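Carbon monoxide dehydrogenase (Thermococcus sp. AM4, PDB 6T7J) probably catalyses the ferredoxin-linked, reversible oxidation of carbon monoxide to carbon dioxide at a nickel-iron-sulfur cluster C, here captured without its nickel. Local coordinates at residues 484-487 and 491-494; 226-231 and 527-532; 365-368 and 372-375; 103-108 and 192-197. One frame throughout, in Å; residues are numbered along the deposited sequence.

Contact 1 of 4, residues 484-487 and 491-494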
loop_
_atom_site.group_PDB
_atom_site.type_symbol
_atom_site.label_atom_id
_atom_site.label_comp_id
_atom_site.label_asym_id
_atom_site.label_seq_id
_atom_site.Cartn_x
_atom_site.Cartn_y
_atom_site.Cartn_z
ATOM N N ILE A 484 -26.300 12.230 -0.361
ATOM C CA ILE A 484 -27.211 11.916 0.744
ATOM C C ILE A 484 -27.595 13.187 1.495
ATOM O O ILE A 484 -28.765 13.381 1.856
ATOM C CB ILE A 484 -26.589 10.864 1.679
ATOM C CG1 ILE A 484 -26.242 9.599 0.896
ATOM C CG2 ILE A 484 -27.552 10.526 2.807
ATOM C CD1 ILE A 484 -25.521 8.555 1.717
ATOM N N ALA A 485 -26.631 14.082 1.724
ATOM C CA ALA A 485 -26.914 15.334 2.423
ATOM C C ALA A 485 -27.869 16.211 1.621
ATOM O O ALA A 485 -28.833 16.766 2.164
ATOM C CB ALA A 485 -25.610 16.079 2.704
ATOM N N ALA A 486 -27.607 16.353 0.320
ATOM C CA ALA A 486 -28.468 17.160 -0.535
ATOM C C ALA A 486 -29.873 16.579 -0.602
ATOM O O ALA A 486 -30.861 17.323 -0.628
ATOM C CB ALA A 486 -27.864 17.269 -1.935
ATOM N N ALA A 487 -29.984 15.249 -0.621
ATOM C CA ALA A 487 -31.294 14.615 -0.660
ATOM C C ALA A 487 -32.047 14.828 0.646
ATOM O O ALA A 487 -33.256 15.080 0.637
ATOM C CB ALA A 487 -31.143 13.123 -0.960
ATOM N N LEU A 491 -32.618 19.570 -1.533
ATOM C CA LEU A 491 -32.017 20.112 -2.744
ATOM C C LEU A 491 -32.220 19.218 -3.958
ATOM O O LEU A 491 -31.825 19.606 -5.063
ATOM C CB LEU A 491 -30.526 20.354 -2.518
ATOM C CG LEU A 491 -30.190 21.385 -1.440
ATOM C CD1 LEU A 491 -28.690 21.460 -1.223
ATOM C CD2 LEU A 491 -30.751 22.749 -1.813
ATOM N N MET A 492 -32.819 18.040 -3.784
ATOM C CA MET A 492 -33.130 17.152 -4.897
ATOM C C MET A 492 -34.624 16.886 -5.014
ATOM O O MET A 492 -35.028 16.002 -5.777
ATOM C CB MET A 492 -32.361 15.834 -4.759
ATOM C CG MET A 492 -30.869 15.975 -5.013
ATOM S SD MET A 492 -29.920 14.509 -4.570
ATOM C CE MET A 492 -28.262 15.056 -4.969
ATOM N N SER A 493 -35.449 17.621 -4.277
ATOM C CA SER A 493 -36.892 17.517 -4.391
ATOM C C SER A 493 -37.387 18.376 -5.550
ATOM O O SER A 493 -36.690 19.290 -5.999
ATOM C CB SER A 493 -37.553 17.948 -3.083
ATOM O OG SER A 493 -37.201 19.278 -2.745
ATOM N N PRO A 494 -38.587 18.091 -6.070
ATOM C CA PRO A 494 -39.089 18.874 -7.213
ATOM C C PRO A 494 -39.181 20.369 -6.950
ATOM O O PRO A 494 -39.104 21.156 -7.902
ATOM C CB PRO A 494 -40.472 18.260 -7.471
ATOM C CG PRO A 494 -40.359 16.866 -6.966
ATOM C CD PRO A 494 -39.461 16.944 -5.764
#
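Met492 returns along the helix end that the chain has just left and lays its thioether over Ala486 and Ala487. With chi1 at -71° its CG stands anti to the carbonyl carbon, and the chain runs extended beyond that point (chi3 -179°). CB and CG serve as the stem, directed at helix 480-489 without touching 484-487. SD is the first atom to meet the helix, 4.1 Å from CB of Ala487 and beside that residue's backbone N. The terminal CE goes one residue further back and packs on Ala486 CB at 3.8 Å. Alanines suit this surface because their single methyls let an unbranched side chain lie close to the helix. The backbone fixes the return: Leu491 N donates to Ala486 O at 3.0 Å, a bond from residue i+5 to residue i. Leu491 CB also rests on Ala486 CB, 4.1 Å away, while its branched end turns to Val463 and Ala466. Helix 480-489 follows strand 474-478 of a parallel sheet and carries Cys481 of the cluster C pocket near its start; the contact closes its far end. The turn is buried between helix 460-471 and strands 411-415 and 516-518, where Met492 touches Ala413, Cys516 and His518.

Contact 2 of 4, residues 226-231 and 527-532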
loop_
_atom_site.group_PDB
_atom_site.type_symbol
_atom_site.label_atom_id
_atom_site.label_comp_id
_atom_site.label_asym_id
_atom_site.label_seq_id
_atom_site.Cartn_x
_atom_site.Cartn_y
_atom_site.Cartn_z
ATOM N N ASP A 226 -7.167 4.695 -10.696
ATOM C CA ASP A 226 -8.439 4.560 -9.987
ATOM C C ASP A 226 -9.598 5.090 -10.827
ATOM O O ASP A 226 -10.512 4.343 -11.194
ATOM C CB ASP A 226 -8.373 5.287 -8.640
ATOM C CG ASP A 226 -9.679 5.192 -7.844
ATOM O OD1 ASP A 226 -10.629 4.512 -8.292
ATOM O OD2 ASP A 226 -9.753 5.800 -6.754
ATOM N N GLY A 227 -9.574 6.387 -11.141
ATOM C CA GLY A 227 -10.770 7.043 -11.647
ATOM C C GLY A 227 -11.166 6.586 -13.037
ATOM O O GLY A 227 -12.337 6.297 -13.297
ATOM N N TRP A 228 -10.201 6.521 -13.950
ATOM C CA TRP A 228 -10.477 6.212 -15.345
ATOM C C TRP A 228 -10.418 4.719 -15.653
ATOM O O TRP A 228 -10.463 4.340 -16.828
ATOM C CB TRP A 228 -9.504 6.972 -16.248
ATOM C CG TRP A 228 -9.874 8.413 -16.421
ATOM C CD1 TRP A 228 -9.321 9.483 -15.782
ATOM C CD2 TRP A 228 -10.890 8.939 -17.282
ATOM N NE1 TRP A 228 -9.926 10.646 -16.196
ATOM C CE2 TRP A 228 -10.894 10.338 -17.117
ATOM C CE3 TRP A 228 -11.793 8.364 -18.182
ATOM C CZ2 TRP A 228 -11.767 11.171 -17.815
ATOM C CZ3 TRP A 228 -12.662 9.191 -18.872
ATOM C CH2 TRP A 228 -12.641 10.579 -18.686
ATOM N N SER A 229 -10.329 3.865 -14.634
ATOM C CA SER A 229 -10.274 2.428 -14.873
ATOM C C SER A 229 -11.013 1.658 -13.787
ATOM O O SER A 229 -12.097 1.122 -14.035
ATOM C CB SER A 229 -8.822 1.958 -14.965
ATOM O OG SER A 229 -8.755 0.561 -15.186
ATOM N N GLY A 230 -10.438 1.597 -12.586
ATOM C CA GLY A 230 -11.017 0.842 -11.490
ATOM C C GLY A 230 -12.414 1.282 -11.104
ATOM O O GLY A 230 -13.364 0.497 -11.180
ATOM N N SER A 231 -12.552 2.541 -10.682
ATOM C CA SER A 231 -13.878 3.078 -10.391
ATOM C C SER A 231 -14.758 3.066 -11.635
ATOM O O SER A 231 -15.967 2.809 -11.553
ATOM C CB SER A 231 -13.755 4.495 -9.830
ATOM O OG SER A 231 -13.669 4.484 -8.416
ATOM N N ARG A 527 -18.762 8.626 -13.430
ATOM C CA ARG A 527 -19.797 9.245 -14.257
ATOM C C ARG A 527 -19.471 10.706 -14.534
ATOM O O ARG A 527 -19.538 11.166 -15.681
ATOM C CB ARG A 527 -21.161 9.133 -13.574
ATOM C CG ARG A 527 -21.671 7.719 -13.380
ATOM C CD ARG A 527 -23.178 7.727 -13.178
ATOM N NE ARG A 527 -23.642 6.598 -12.378
ATOM C CZ ARG A 527 -24.000 5.423 -12.884
ATOM N NH1 ARG A 527 -23.946 5.220 -14.194
ATOM N NH2 ARG A 527 -24.408 4.451 -12.078
ATOM N N ILE A 528 -19.114 11.450 -13.484
ATOM C CA ILE A 528 -18.707 12.843 -13.647
ATOM C C ILE A 528 -17.617 12.947 -14.705
ATOM O O ILE A 528 -17.717 13.738 -15.653
ATOM C CB ILE A 528 -18.252 13.428 -12.297
ATOM C CG1 ILE A 528 -19.466 13.748 -11.421
ATOM C CG2 ILE A 528 -17.398 14.665 -12.503
ATOM C CD1 ILE A 528 -19.115 14.155 -10.006
ATOM N N LEU A 529 -16.583 12.106 -14.587
ATOM C CA LEU A 529 -15.487 12.141 -15.550
ATOM C C LEU A 529 -15.976 11.872 -16.966
ATOM O O LEU A 529 -15.430 12.428 -17.926
ATOM C CB LEU A 529 -14.408 11.129 -15.162
ATOM C CG LEU A 529 -13.560 11.480 -13.940
ATOM C CD1 LEU A 529 -12.369 10.539 -13.831
ATOM C CD2 LEU A 529 -13.101 12.929 -13.998
ATOM N N ILE A 530 -16.998 11.029 -17.118
ATOM C CA ILE A 530 -17.580 10.824 -18.438
ATOM C C ILE A 530 -18.279 12.094 -18.905
ATOM O O ILE A 530 -18.040 12.576 -20.020
ATOM C CB ILE A 530 -18.537 9.618 -18.429
ATOM C CG1 ILE A 530 -17.755 8.329 -18.176
ATOM C CG2 ILE A 530 -19.280 9.518 -19.752
ATOM C CD1 ILE A 530 -16.692 8.053 -19.222
ATOM N N ALA A 531 -19.116 12.677 -18.040
ATOM C CA ALA A 531 -19.892 13.854 -18.415
ATOM C C ALA A 531 -18.987 14.962 -18.937
ATOM O O ALA A 531 -19.095 15.381 -20.097
ATOM C CB ALA A 531 -20.713 14.340 -17.220
ATOM N N LEU A 532 -18.067 15.430 -18.089
ATOM C CA LEU A 532 -17.069 16.400 -18.525
ATOM C C LEU A 532 -16.382 15.937 -19.803
ATOM O O LEU A 532 -16.279 16.693 -20.778
ATOM C CB LEU A 532 -16.045 16.629 -17.413
ATOM C CG LEU A 532 -16.614 17.104 -16.074
ATOM C CD1 LEU A 532 -15.582 16.972 -14.965
ATOM C CD2 LEU A 532 -17.112 18.540 -16.188
#
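Leu529 drives its CD1 methyl onto a face of the Trp228 indole, and this is the dense part of the contact. CD1 lies 3.6 Å from the centroid of the five-membered ring, 21° off the normal, a CH-pi contact whose closest atom is Trp228 NE1 at 3.4 Å. Leu529 CB continues the cover over the six-membered ring, 3.7 Å from Trp228 CZ2. Next to Trp228 on helix 212-242, Gly227 has no side chain, so its backbone carbonyl carbon can come to 4.2 Å from Leu529 CD1. A leucine suits the place because one branch fills the ring face while CB still reaches the benzene end. Over segments 226-231 and 527-532 the axes pass 10.1 Å apart at a crossing angle of -121°. Helix 525-538 is the crossover that carries the chain from strand 516-518 to strand 548-552 of a Rossmann-like parallel sheet, so the contact docks that domain on the long helix 212-242. A wider pi-type turn marks the latter here: Ser231 N reaches back five residues to Asp226 O at 2.8 Å. Trp228 NE1 is satisfied by Ser570 OG, and Trp183 meets the indole edge-to-face. Packing slackens toward partly exposed Ile530, where CD1 approaches Trp228 CZ3 at 4.2 Å, a single apolar touch from a side chain that also leans on Met232.

Contact 3 of 4, residues 365-368 and 372-375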
loop_
_atom_site.group_PDB
_atom_site.type_symbol
_atom_site.label_atom_id
_atom_site.label_comp_id
_atom_site.label_asym_id
_atom_site.label_seq_id
_atom_site.Cartn_x
_atom_site.Cartn_y
_atom_site.Cartn_z
ATOM N N LYS A 365 -13.183 -9.582 3.631
ATOM C CA LYS A 365 -12.288 -8.459 3.868
ATOM C C LYS A 365 -12.852 -7.457 4.869
ATOM O O LYS A 365 -12.169 -6.484 5.202
ATOM C CB LYS A 365 -11.966 -7.752 2.546
ATOM C CG LYS A 365 -11.216 -8.623 1.550
ATOM C CD LYS A 365 -10.834 -7.844 0.308
ATOM C CE LYS A 365 -12.058 -7.465 -0.512
ATOM N NZ LYS A 365 -12.721 -8.655 -1.123
ATOM N N GLY A 366 -14.069 -7.672 5.359
ATOM C CA GLY A 366 -14.671 -6.760 6.309
ATOM C C GLY A 366 -15.108 -7.430 7.594
ATOM O O GLY A 366 -16.301 -7.658 7.812
ATOM N N HIS A 367 -14.149 -7.753 8.455
ATOM C CA HIS A 367 -14.432 -8.363 9.745
ATOM C C HIS A 367 -14.405 -7.302 10.835
ATOM O O HIS A 367 -13.560 -6.398 10.819
ATOM C CB HIS A 367 -13.421 -9.466 10.066
ATOM C CG HIS A 367 -13.444 -10.611 9.101
ATOM N ND1 HIS A 367 -14.290 -11.690 9.245
ATOM C CD2 HIS A 367 -12.720 -10.848 7.982
ATOM C CE1 HIS A 367 -14.088 -12.541 8.254
ATOM N NE2 HIS A 367 -13.141 -12.053 7.474
ATOM N N ILE A 368 -15.343 -7.406 11.777
ATOM C CA ILE A 368 -15.410 -6.525 12.927
ATOM C C ILE A 368 -15.634 -7.403 14.164
ATOM O O ILE A 368 -16.658 -8.096 14.231
ATOM C CB ILE A 368 -16.517 -5.470 12.814
ATOM C CG1 ILE A 368 -16.452 -4.759 11.457
ATOM C CG2 ILE A 368 -16.410 -4.456 13.940
ATOM C CD1 ILE A 368 -17.715 -4.010 11.098
ATOM N N VAL A 372 -21.660 -10.533 13.824
ATOM C CA VAL A 372 -22.029 -11.870 13.374
ATOM C C VAL A 372 -21.727 -11.952 11.883
ATOM O O VAL A 372 -22.282 -11.189 11.083
ATOM C CB VAL A 372 -23.503 -12.194 13.677
ATOM C CG1 VAL A 372 -23.686 -12.463 15.163
ATOM C CG2 VAL A 372 -24.413 -11.064 13.244
ATOM N N HIS A 373 -20.831 -12.862 11.511
ATOM C CA HIS A 373 -20.354 -12.972 10.136
ATOM C C HIS A 373 -21.157 -14.041 9.405
ATOM O O HIS A 373 -21.073 -15.229 9.735
ATOM C CB HIS A 373 -18.862 -13.290 10.099
ATOM C CG HIS A 373 -18.233 -13.061 8.760
ATOM N ND1 HIS A 373 -18.204 -11.824 8.154
ATOM C CD2 HIS A 373 -17.611 -13.912 7.910
ATOM C CE1 HIS A 373 -17.590 -11.923 6.987
ATOM N NE2 HIS A 373 -17.222 -13.180 6.816
ATOM N N ILE A 374 -21.932 -13.616 8.418
ATOM C CA ILE A 374 -22.623 -14.518 7.500
ATOM C C ILE A 374 -22.058 -14.212 6.118
ATOM O O ILE A 374 -22.508 -13.293 5.427
ATOM C CB ILE A 374 -24.144 -14.355 7.549
ATOM C CG1 ILE A 374 -24.664 -14.752 8.932
ATOM C CG2 ILE A 374 -24.814 -15.208 6.483
ATOM C CD1 ILE A 374 -25.866 -13.973 9.372
ATOM N N GLU A 375 -21.049 -14.982 5.714
ATOM C CA GLU A 375 -20.268 -14.646 4.531
ATOM C C GLU A 375 -21.103 -14.790 3.266
ATOM O O GLU A 375 -21.757 -15.815 3.048
ATOM C CB GLU A 375 -19.025 -15.533 4.447
ATOM C CG GLU A 375 -17.950 -15.002 3.516
ATOM C CD GLU A 375 -16.547 -15.252 4.039
ATOM O OE1 GLU A 375 -16.253 -14.854 5.186
ATOM O OE2 GLU A 375 -15.735 -15.844 3.299
#
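A His-carboxylate pair, His373 with Glu375, forms a small polar cluster near the subunit interface, and His367 brings its CE1 corner over it. His373 NE2 donates to Glu375 OE1 at a refined 2.5 Å, rather short, so the exact length should carry little weight; the oxygen lies 5° out of the ring plane and uses its anti lone pair. His367 approaches over a face of the His373 ring: its CE1 stands 3.5 Å from His373 NE2. The two rings lie obliquely, planes at 41° and centroids 4.5 Å apart. His373 CB points toward 365-368, and chi1 of -165°, with CG opposite the backbone N, carries the ring on under His367. His373 belongs to strand 372-373, outermost within this chain of a parallel, Rossmann-like sheet, next to strand 358-361; from the latter, Thr361 OG1 is hydrogen-bonded to His373 ND1. Histidine suits such a place because its two nitrogens can serve two partners while its face still packs. Toward solvent the cluster is looser: Glu375 is exposed and its OE1 stays 4.4 Å from His367 CE1. A butanediol molecule, probably from the crystallisation liquor, touches His367, whose backbone also hydrogen-bonds to the second subunit.

Contact 4 of 4, residues 103-108 and 192-197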
loop_
_atom_site.group_PDB
_atom_site.type_symbol
_atom_site.label_atom_id
_atom_site.label_comp_id
_atom_site.label_asym_id
_atom_site.label_seq_id
_atom_site.Cartn_x
_atom_site.Cartn_y
_atom_site.Cartn_z
ATOM N N HIS A 103 -13.129 -3.104 -4.753
ATOM C CA HIS A 103 -14.543 -3.010 -5.117
ATOM C C HIS A 103 -14.763 -3.443 -6.569
ATOM O O HIS A 103 -15.580 -4.338 -6.866
ATOM C CB HIS A 103 -15.003 -1.567 -4.880
ATOM C CG HIS A 103 -16.472 -1.337 -5.053
ATOM N ND1 HIS A 103 -17.321 -2.266 -5.611
ATOM C CD2 HIS A 103 -17.239 -0.263 -4.748
ATOM C CE1 HIS A 103 -18.549 -1.778 -5.638
ATOM N NE2 HIS A 103 -18.526 -0.564 -5.120
ATOM N N ALA A 104 -14.022 -2.817 -7.488
ATOM C CA ALA A 104 -14.131 -3.165 -8.900
ATOM C C ALA A 104 -13.793 -4.629 -9.142
ATOM O O ALA A 104 -14.398 -5.275 -10.000
ATOM C CB ALA A 104 -13.219 -2.265 -9.730
ATOM N N ARG A 105 -12.827 -5.171 -8.397
ATOM C CA ARG A 105 -12.406 -6.554 -8.601
ATOM C C ARG A 105 -13.507 -7.529 -8.218
ATOM O O ARG A 105 -13.728 -8.528 -8.912
ATOM C CB ARG A 105 -11.136 -6.837 -7.797
ATOM C CG ARG A 105 -10.344 -8.045 -8.274
ATOM C CD ARG A 105 -9.366 -8.517 -7.209
ATOM N NE ARG A 105 -8.736 -7.404 -6.503
ATOM C CZ ARG A 105 -7.566 -6.869 -6.840
ATOM N NH1 ARG A 105 -7.070 -5.858 -6.140
ATOM N NH2 ARG A 105 -6.890 -7.341 -7.877
ATOM N N ASP A 106 -14.205 -7.261 -7.113
ATOM C CA ASP A 106 -15.333 -8.111 -6.741
ATOM C C ASP A 106 -16.436 -8.054 -7.795
ATOM O O ASP A 106 -17.002 -9.095 -8.181
ATOM C CB ASP A 106 -15.867 -7.702 -5.370
ATOM C CG ASP A 106 -14.909 -8.056 -4.247
ATOM O OD1 ASP A 106 -14.065 -8.956 -4.449
ATOM O OD2 ASP A 106 -14.996 -7.435 -3.166
ATOM N N VAL A 107 -16.750 -6.850 -8.287
ATOM C CA VAL A 107 -17.790 -6.795 -9.315
ATOM C C VAL A 107 -17.321 -7.472 -10.603
ATOM O O VAL A 107 -18.123 -8.089 -11.314
ATOM C CB VAL A 107 -18.252 -5.349 -9.571
ATOM C CG1 VAL A 107 -19.458 -5.349 -10.501
ATOM C CG2 VAL A 107 -18.603 -4.670 -8.260
ATOM N N VAL A 108 -16.023 -7.394 -10.913
ATOM C CA VAL A 108 -15.485 -8.076 -12.089
ATOM C C VAL A 108 -15.620 -9.583 -11.936
ATOM O O VAL A 108 -15.953 -10.291 -12.893
ATOM C CB VAL A 108 -14.017 -7.669 -12.321
ATOM C CG1 VAL A 108 -13.307 -8.696 -13.197
ATOM C CG2 VAL A 108 -13.933 -6.297 -12.951
ATOM N N ALA A 192 -1.124 -0.634 -14.899
ATOM C CA ALA A 192 -1.951 -1.659 -14.274
ATOM C C ALA A 192 -2.217 -1.228 -12.840
ATOM O O ALA A 192 -1.292 -0.802 -12.141
ATOM C CB ALA A 192 -1.273 -3.032 -14.315
ATOM N N ILE A 193 -3.472 -1.352 -12.405
ATOM C CA ILE A 193 -3.921 -0.676 -11.185
ATOM C C ILE A 193 -3.151 -1.176 -9.968
ATOM O O ILE A 193 -2.531 -0.392 -9.230
ATOM C CB ILE A 193 -5.436 -0.864 -10.996
ATOM C CG1 ILE A 193 -6.185 -0.626 -12.308
ATOM C CG2 ILE A 193 -5.928 0.082 -9.945
ATOM C CD1 ILE A 193 -7.677 -0.918 -12.219
ATOM N N ASP A 194 -3.208 -2.490 -9.724
ATOM C CA ASP A 194 -2.504 -3.066 -8.583
ATOM C C ASP A 194 -1.018 -2.747 -8.631
ATOM O O ASP A 194 -0.396 -2.532 -7.583
ATOM C CB ASP A 194 -2.728 -4.578 -8.536
ATOM C CG ASP A 194 -4.182 -4.947 -8.292
ATOM O OD1 ASP A 194 -4.991 -4.040 -8.003
ATOM O OD2 ASP A 194 -4.517 -6.148 -8.389
ATOM N N ARG A 195 -0.440 -2.678 -9.833
ATOM C CA ARG A 195 0.956 -2.275 -9.950
ATOM C C ARG A 195 1.158 -0.837 -9.487
ATOM O O ARG A 195 2.163 -0.525 -8.846
ATOM C CB ARG A 195 1.453 -2.439 -11.384
ATOM C CG ARG A 195 2.895 -1.980 -11.555
ATOM C CD ARG A 195 3.275 -1.759 -13.002
ATOM N NE ARG A 195 4.686 -1.403 -13.124
ATOM C CZ ARG A 195 5.364 -1.419 -14.266
ATOM N NH1 ARG A 195 6.646 -1.079 -14.282
ATOM N NH2 ARG A 195 4.760 -1.773 -15.394
ATOM N N GLU A 196 0.215 0.056 -9.802
ATOM C CA GLU A 196 0.352 1.441 -9.354
ATOM C C GLU A 196 0.296 1.534 -7.833
ATOM O O GLU A 196 1.109 2.236 -7.212
ATOM C CB GLU A 196 -0.732 2.317 -9.988
ATOM C CG GLU A 196 -0.825 2.230 -11.510
ATOM C CD GLU A 196 0.480 2.561 -12.212
ATOM O OE1 GLU A 196 1.296 3.318 -11.646
ATOM O OE2 GLU A 196 0.690 2.068 -13.341
ATOM N N VAL A 197 -0.652 0.820 -7.214
ATOM C CA VAL A 197 -0.738 0.813 -5.752
ATOM C C VAL A 197 0.557 0.279 -5.145
ATOM O O VAL A 197 1.135 0.876 -4.219
ATOM C CB VAL A 197 -1.957 -0.009 -5.290
ATOM C CG1 VAL A 197 -1.814 -0.401 -3.822
ATOM C CG2 VAL A 197 -3.244 0.771 -5.513
#
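Arg105 and Asp194 form a buried interhelical salt bridge that ties helix 81-115 to the start of helix 193-203, in the helical part of the fold beside the dimer interface. The two side chains come from opposite directions, spanning CA atoms 10.5 Å apart, and arginine suits the place, being long enough to cover most of the distance to the short aspartate. One bond dominates: Arg105 NH2 donates to Asp194 OD2 at 2.7 Å with an angle of 174°, the oxygen lying in the guanidinium plane and receiving the proton on its syn lone pair. Arg105 NH1 adds two weak bonds, to Asp194 OD1 at 3.3 Å and to OD2 at 3.4 Å. The pairing is therefore lopsided rather than a symmetric two-pronged one, in keeping with the 40° between the guanidinium and carboxylate planes. A bend at chi3 (-39°) brings the guanidinium round to present its edge. NH1 has a second acid, Asp102, one turn back on its own helix, and Phe161 makes a cation-pi contact with the same group. On the acid, OD1 also takes a weak bond from Ser101 OG. Asp194 lies in the first turn of its helix, where the positive end of the helix dipole would probably favour the charged form; backbone hydrogen bonds join Ile193 with Glu160 and Asp194 with Phe161. Near the interface Arg105 packs on Arg195 of the second subunit, and Asp194 meets Asp194 of that subunit. In the first turn itself, Glu196 N bonds to O of Ala192, the N-cap residue, at 2.9 Å.

In the fold
Contacts 1, 2 and 4 are buried, whereas contact 3 lies at the surface, and their chemistry follows. Contacts 1 and 2 rest on apolar packing, the former helped by one backbone bond; contact 1 packs on strand 516-518 and contact 2 uses the helix that follows it, yet their nearest atoms stay about 10 Å apart. Contact 4 buries a charge pair, and contact 3 gathers polar rings near solvent. Contacts 2 and 4 touch, Ile193 CD1 lying 3.5 Å from Ser229 OG and Ala104 CB meeting Gly230 O, so helices 81-115, 193-203 and 212-242 pack together. Lys365 and Asp106 bridge contacts 3 and 4, which both reach the second subunit, unlike contacts 1 and 2.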